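Local coordinates for thioesterase (Streptomyces coelicolor, PDB 3QMW), which is a thioesterase of the prodiginine pathway with an alpha/beta hydrolase fold, and probably hydrolyses acyl thioester bonds, at residues A152-E155 with V156-L160; L178-L181 with R182-R186. All coordinates share one frame; numbering follows the deposited sequence.

Contact 1 (A152-E155 with V156-L160); sequences ALRE and VIRDL
Arg154 and Arg158 meet because one chain stays extended while the other bends. Arg154 runs out from a CG anti to its own nitrogen, and Arg158 starts the same way but turns at chi3 (-54°), swinging its guanidinium back over the preceding turn. Arg158 NH2 then lies 3.4 Å from Arg154 CG and sits above one face of the Arg154 guanidinium, toward its rim, with the two planes almost perpendicular (85°). These like charges should repel somewhat; both side chains also touch Leu163.

Arg158 NH1 packs beside the aliphatic part of Glu155, 3.8 Å from Glu155 CG, but the charged ends do not pair: Glu155 OE2 stays 4.8 Å from Arg158 NH1. One turn on, Asp159 OD2 comes 2.9 Å from Glu155 O. Both are acceptors, so nothing bonds there, and the approach is likely to be unfavourable. The Glu155 carbonyl instead takes Asp159 N at 3.0 Å, while Arg158 N bonds to Arg154 O. Leu153 faces helix 178-189. Charged side chains one turn apart over i to i+4 backbone bonds, that of Ile157 N to Leu153 O weak, mark this as the outer surface of an alpha-helix, helix 150-159, probably part of the lid region of this alpha/beta hydrolase.

Contact 2 (L178-L181 with R182-R186); sequences LPVL and RADLR
Leu185 N gives its hydrogen to Leu181 O at 2.7 Å. It is one of four i to i+4 bonds that make this a regular alpha-helical stretch, the first turns of helix 178-189. Arg182 N meets Leu178 O at 2.9 Å, Ala183 N bonds to Pro179 O, and Asp184 N bonds to Val180 O.

The charged side chains use their ends elsewhere. Arg182 has CG beside its own backbone nitrogen (chi1 -75°), which lays the start of the chain against the previous turn, with Arg182 CG 3.4 Å from Leu178 O. From there the extended chain reaches Asp150, which forms a salt bridge with Arg182 NH2, and the carbonyls of Leu148 and His146, which both accept from Arg182 NH1. One guanidinium thus joins this helix to the first residue of helix 150-159 and to the loop before it.

Asp184 folds back in a similar way, placing its CG 3.1 Å from Val180 O. Neither carboxylate oxygen can bond to that carbonyl, since all are acceptors. Its OD2 is gripped twice from outside, by the guanidinium of Arg67 in a salt bridge and by the backbone N-H of Gly40. With an alanine here the carboxylate is gone, which is likely to leave the Arg67 guanidinium without this mate and Gly40 N without its acceptor.

Packing within the helix is lighter. Ala183 CB rests 3.5 Å from Pro179 O, and its methyl also meets Pro75. On the side toward helix 150-159, Leu181 and Leu185 stand one turn apart and both touch Leu153; between them, Leu181 CD1 comes to 4.4 Å from Leu185 CG.

From the N terminus, the chain passes through strand 129-132 and reaches contact 1 in helix 150-159, then runs through helix 169-176 to contact 2 at the start of helix 178-189, before entering the sheet again at strand 203-208. Each contact is local and closes no loop, and the two stand in series, neither nested nor crossed, their centres about 14 Å apart. What joins them is apolar: Leu153 of contact 1 lodges against contact 2, its CD2 3.3 Å from Leu178 CD2 and 3.6 Å from Leu181 CD2. Together they tie two of the helices that lie between these strands, probably in the lid region, into one packed unit.

Contact 1 (A152-E155 with V156-L160)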
ATOM      1  N   ALA D 152      33.784  10.989  11.610  1.00 64.08           N
ATOM      2  CA  ALA D 152      33.249   9.829  12.338  1.00 63.93           C
ATOM      3  C   ALA D 152      31.733   9.733  12.176  1.00 63.72           C
ATOM      4  O   ALA D 152      31.203   8.653  11.918  1.00 63.85           O
ATOM      5  CB  ALA D 152      33.607   9.904  13.814  1.00 63.93           C
ATOM      6  N   LEU D 153      31.052  10.868  12.329  1.00 63.23           N
ATOM      7  CA  LEU D 153      29.598  10.930  12.245  1.00 63.06           C
ATOM      8  C   LEU D 153      29.109  10.767  10.810  1.00 63.03           C
ATOM      9  O   LEU D 153      27.989  10.323  10.579  1.00 62.78           O
ATOM     10  CB  LEU D 153      29.102  12.262  12.804  1.00 63.12           C
ATOM     11  CG  LEU D 153      27.594  12.464  12.902  1.00 62.92           C
ATOM     12  CD1 LEU D 153      27.011  11.462  13.876  1.00 62.50           C
ATOM     13  CD2 LEU D 153      27.286  13.887  13.330  1.00 62.46           C
ATOM     14  N   ARG D 154      29.946  11.142   9.849  1.00 63.06           N
ATOM     15  CA  ARG D 154      29.644  10.890   8.455  1.00 63.13           C
ATOM     16  C   ARG D 154      29.664   9.393   8.216  1.00 63.04           C
ATOM     17  O   ARG D 154      28.688   8.832   7.717  1.00 63.15           O
ATOM     18  CB  ARG D 154      30.640  11.588   7.525  1.00 63.24           C
ATOM     19  CG  ARG D 154      30.189  11.603   6.071  1.00 64.28           C
ATOM     20  CD  ARG D 154      31.007  12.550   5.191  1.00 65.77           C
ATOM     21  NE  ARG D 154      30.319  12.820   3.919  1.00 67.34           N
ATOM     22  CZ  ARG D 154      30.886  12.853   2.704  1.00 68.70           C
ATOM     23  NH1 ARG D 154      32.187  12.617   2.526  1.00 68.96           N
ATOM     24  NH2 ARG D 154      30.129  13.109   1.637  1.00 68.90           N
ATOM     25  N   GLU D 155      30.764   8.746   8.594  1.00 62.88           N
ATOM     26  CA  GLU D 155      30.930   7.320   8.324  1.00 62.77           C
ATOM     27  C   GLU D 155      29.879   6.466   9.048  1.00 61.99           C
ATOM     28  O   GLU D 155      29.468   5.428   8.535  1.00 61.92           O
ATOM     29  CB  GLU D 155      32.350   6.837   8.658  1.00 63.04           C
ATOM     30  CG  GLU D 155      32.702   5.505   7.947  1.00 64.83           C
ATOM     31  CD  GLU D 155      34.134   5.004   8.193  1.00 66.98           C
ATOM     32  OE1 GLU D 155      34.700   5.257   9.289  1.00 67.97           O
ATOM     33  OE2 GLU D 155      34.687   4.341   7.280  1.00 67.36           O
ATOM     34  N   VAL D 156      29.431   6.906  10.220  1.00 61.23           N
ATOM     35  CA  VAL D 156      28.389   6.177  10.947  1.00 60.78           C
ATOM     36  C   VAL D 156      27.069   6.206  10.183  1.00 60.46           C
ATOM     37  O   VAL D 156      26.394   5.192  10.076  1.00 60.49           O
ATOM     38  CB  VAL D 156      28.190   6.711  12.390  1.00 60.82           C
ATOM     39  CG1 VAL D 156      26.733   6.566  12.840  1.00 60.57           C
ATOM     40  CG2 VAL D 156      29.138   6.000  13.354  1.00 60.13           C
ATOM     41  N   ILE D 157      26.711   7.362   9.642  1.00 60.18           N
ATOM     42  CA  ILE D 157      25.497   7.477   8.839  1.00 60.00           C
ATOM     43  C   ILE D 157      25.616   6.692   7.529  1.00 60.15           C
ATOM     44  O   ILE D 157      24.638   6.106   7.063  1.00 59.50           O
ATOM     45  CB  ILE D 157      25.170   8.945   8.536  1.00 59.90           C
ATOM     46  CG1 ILE D 157      24.734   9.663   9.813  1.00 59.54           C
ATOM     47  CG2 ILE D 157      24.065   9.046   7.503  1.00 59.41           C
ATOM     48  CD1 ILE D 157      23.329   9.337  10.236  1.00 59.61           C
ATOM     49  N   ARG D 158      26.819   6.682   6.950  1.00 60.53           N
ATOM     50  CA  ARG D 158      27.090   5.952   5.706  1.00 60.97           C
ATOM     51  C   ARG D 158      26.914   4.449   5.866  1.00 60.94           C
ATOM     52  O   ARG D 158      26.348   3.799   4.994  1.00 61.10           O
ATOM     53  CB  ARG D 158      28.508   6.227   5.213  1.00 61.28           C
ATOM     54  CG  ARG D 158      28.873   5.497   3.917  1.00 62.52           C
ATOM     55  CD  ARG D 158      30.263   5.887   3.405  1.00 64.48           C
ATOM     56  NE  ARG D 158      30.416   7.340   3.253  1.00 66.06           N
ATOM     57  CZ  ARG D 158      31.298   8.108   3.905  1.00 67.13           C
ATOM     58  NH1 ARG D 158      32.171   7.594   4.778  1.00 67.29           N
ATOM     59  NH2 ARG D 158      31.317   9.420   3.668  1.00 67.05           N
ATOM     60  N   ASP D 159      27.407   3.909   6.979  1.00 60.77           N
ATOM     61  CA  ASP D 159      27.346   2.472   7.247  1.00 60.62           C
ATOM     62  C   ASP D 159      25.946   2.031   7.689  1.00 60.31           C
ATOM     63  O   ASP D 159      25.653   0.834   7.713  1.00 60.12           O
ATOM     64  CB  ASP D 159      28.393   2.070   8.301  1.00 60.70           C
ATOM     65  CG  ASP D 159      29.824   2.375   7.862  1.00 60.90           C
ATOM     66  OD1 ASP D 159      30.141   2.244   6.658  1.00 61.42           O
ATOM     67  OD2 ASP D 159      30.639   2.752   8.727  1.00 61.20           O
ATOM     68  N   LEU D 160      25.099   2.996   8.048  1.00 60.09           N
ATOM     69  CA  LEU D 160      23.678   2.740   8.338  1.00 59.81           C
ATOM     70  C   LEU D 160      22.787   2.962   7.111  1.00 59.55           C
ATOM     71  O   LEU D 160      21.590   2.712   7.176  1.00 59.59           O
ATOM     72  CB  LEU D 160      23.184   3.628   9.496  1.00 59.81           C
ATOM     73  CG  LEU D 160      23.610   3.297  10.935  1.00 59.80           C
ATOM     74  CD1 LEU D 160      23.079   4.345  11.917  1.00 59.81           C
ATOM     75  CD2 LEU D 160      23.141   1.917  11.353  1.00 59.91           C
TER

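Contact 2 (L178-L181 with R182-R186)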
ATOM      1  N   LEU D 178      24.550  19.325   9.735  1.00 48.79           N
ATOM      2  CA  LEU D 178      25.265  18.729  10.896  1.00 48.34           C
ATOM      3  C   LEU D 178      24.874  19.272  12.281  1.00 48.15           C
ATOM      4  O   LEU D 178      24.692  18.488  13.214  1.00 48.14           O
ATOM      5  CB  LEU D 178      26.782  18.835  10.726  1.00 48.01           C
ATOM      6  CG  LEU D 178      27.447  17.576  10.197  1.00 47.75           C
ATOM      7  CD1 LEU D 178      28.864  17.878   9.777  1.00 47.96           C
ATOM      8  CD2 LEU D 178      27.410  16.500  11.261  1.00 47.05           C
ATOM      9  N   PRO D 179      24.779  20.605  12.435  1.00 47.79           N
ATOM     10  CA  PRO D 179      24.198  21.134  13.656  1.00 47.71           C
ATOM     11  C   PRO D 179      22.879  20.473  14.032  1.00 47.61           C
ATOM     12  O   PRO D 179      22.694  20.047  15.171  1.00 47.60           O
ATOM     13  CB  PRO D 179      23.972  22.619  13.325  1.00 47.51           C
ATOM     14  CG  PRO D 179      24.862  22.917  12.167  1.00 47.82           C
ATOM     15  CD  PRO D 179      25.527  21.645  11.718  1.00 47.80           C
ATOM     16  N   VAL D 180      21.980  20.378  13.059  1.00 47.76           N
ATOM     17  CA  VAL D 180      20.607  19.950  13.303  1.00 47.30           C
ATOM     18  C   VAL D 180      20.568  18.461  13.565  1.00 46.91           C
ATOM     19  O   VAL D 180      19.777  18.002  14.379  1.00 47.02           O
ATOM     20  CB  VAL D 180      19.717  20.299  12.134  1.00 47.34           C
ATOM     21  CG1 VAL D 180      18.284  20.247  12.552  1.00 47.66           C
ATOM     22  CG2 VAL D 180      20.053  21.700  11.644  1.00 48.02           C
ATOM     23  N   LEU D 181      21.447  17.719  12.899  1.00 46.60           N
ATOM     24  CA  LEU D 181      21.686  16.320  13.234  1.00 46.48           C
ATOM     25  C   LEU D 181      22.099  16.195  14.700  1.00 46.76           C
ATOM     26  O   LEU D 181      21.418  15.533  15.485  1.00 46.25           O
ATOM     27  CB  LEU D 181      22.764  15.722  12.326  1.00 46.12           C
ATOM     28  CG  LEU D 181      23.088  14.234  12.529  1.00 46.44           C
ATOM     29  CD1 LEU D 181      21.837  13.372  12.434  1.00 45.34           C
ATOM     30  CD2 LEU D 181      24.138  13.755  11.524  1.00 46.31           C
ATOM     31  N   ARG D 182      23.202  16.853  15.065  1.00 47.45           N
ATOM     32  CA  ARG D 182      23.715  16.829  16.448  1.00 47.78           C
ATOM     33  C   ARG D 182      22.638  17.203  17.462  1.00 47.95           C
ATOM     34  O   ARG D 182      22.531  16.577  18.508  1.00 47.97           O
ATOM     35  CB  ARG D 182      24.902  17.787  16.618  1.00 48.13           C
ATOM     36  CG  ARG D 182      26.226  17.319  16.012  1.00 48.57           C
ATOM     37  CD  ARG D 182      27.329  18.324  16.302  1.00 48.64           C
ATOM     38  NE  ARG D 182      28.504  18.150  15.449  1.00 50.04           N
ATOM     39  CZ  ARG D 182      29.434  17.207  15.609  1.00 52.49           C
ATOM     40  NH1 ARG D 182      29.344  16.305  16.586  1.00 53.91           N
ATOM     41  NH2 ARG D 182      30.465  17.149  14.777  1.00 53.19           N
ATOM     42  N   ALA D 183      21.845  18.222  17.157  1.00 48.34           N
ATOM     43  CA  ALA D 183      20.764  18.625  18.050  1.00 49.20           C
ATOM     44  C   ALA D 183      19.630  17.587  18.067  1.00 50.14           C
ATOM     45  O   ALA D 183      18.997  17.368  19.104  1.00 50.23           O
ATOM     46  CB  ALA D 183      20.239  19.996  17.665  1.00 49.18           C
ATOM     47  N   ASP D 184      19.375  16.944  16.927  1.00 51.08           N
ATOM     48  CA  ASP D 184      18.413  15.832  16.879  1.00 51.63           C
ATOM     49  C   ASP D 184      18.909  14.623  17.678  1.00 52.33           C
ATOM     50  O   ASP D 184      18.156  14.040  18.452  1.00 52.13           O
ATOM     51  CB  ASP D 184      18.131  15.391  15.431  1.00 51.60           C
ATOM     52  CG  ASP D 184      17.172  16.321  14.687  1.00 51.60           C
ATOM     53  OD1 ASP D 184      16.564  17.228  15.299  1.00 52.55           O
ATOM     54  OD2 ASP D 184      17.026  16.134  13.457  1.00 50.85           O
ATOM     55  N   LEU D 185      20.166  14.237  17.476  1.00 53.44           N
ATOM     56  CA  LEU D 185      20.714  13.055  18.150  1.00 54.62           C
ATOM     57  C   LEU D 185      20.855  13.230  19.667  1.00 55.74           C
ATOM     58  O   LEU D 185      20.859  12.253  20.416  1.00 55.90           O
ATOM     59  CB  LEU D 185      22.072  12.651  17.563  1.00 54.50           C
ATOM     60  CG  LEU D 185      22.129  11.630  16.424  1.00 54.17           C
ATOM     61  CD1 LEU D 185      23.580  11.376  16.077  1.00 53.07           C
ATOM     62  CD2 LEU D 185      21.453  10.314  16.794  1.00 53.72           C
ATOM     63  N   ARG D 186      20.987  14.468  20.117  1.00 57.23           N
ATOM     64  CA  ARG D 186      21.187  14.740  21.532  1.00 58.19           C
ATOM     65  C   ARG D 186      19.907  14.502  22.321  1.00 58.55           C
ATOM     66  O   ARG D 186      19.949  14.046  23.459  1.00 58.55           O
ATOM     67  CB  ARG D 186      21.677  16.176  21.744  1.00 58.59           C
ATOM     68  CG  ARG D 186      21.669  16.586  23.203  1.00 59.80           C
ATOM     69  CD  ARG D 186      22.718  17.610  23.544  1.00 61.35           C
ATOM     70  NE  ARG D 186      22.389  18.234  24.820  1.00 62.64           N
ATOM     71  CZ  ARG D 186      23.270  18.673  25.708  1.00 64.23           C
ATOM     72  NH1 ARG D 186      22.830  19.227  26.836  1.00 64.78           N
ATOM     73  NH2 ARG D 186      24.581  18.558  25.485  1.00 64.65           N
TER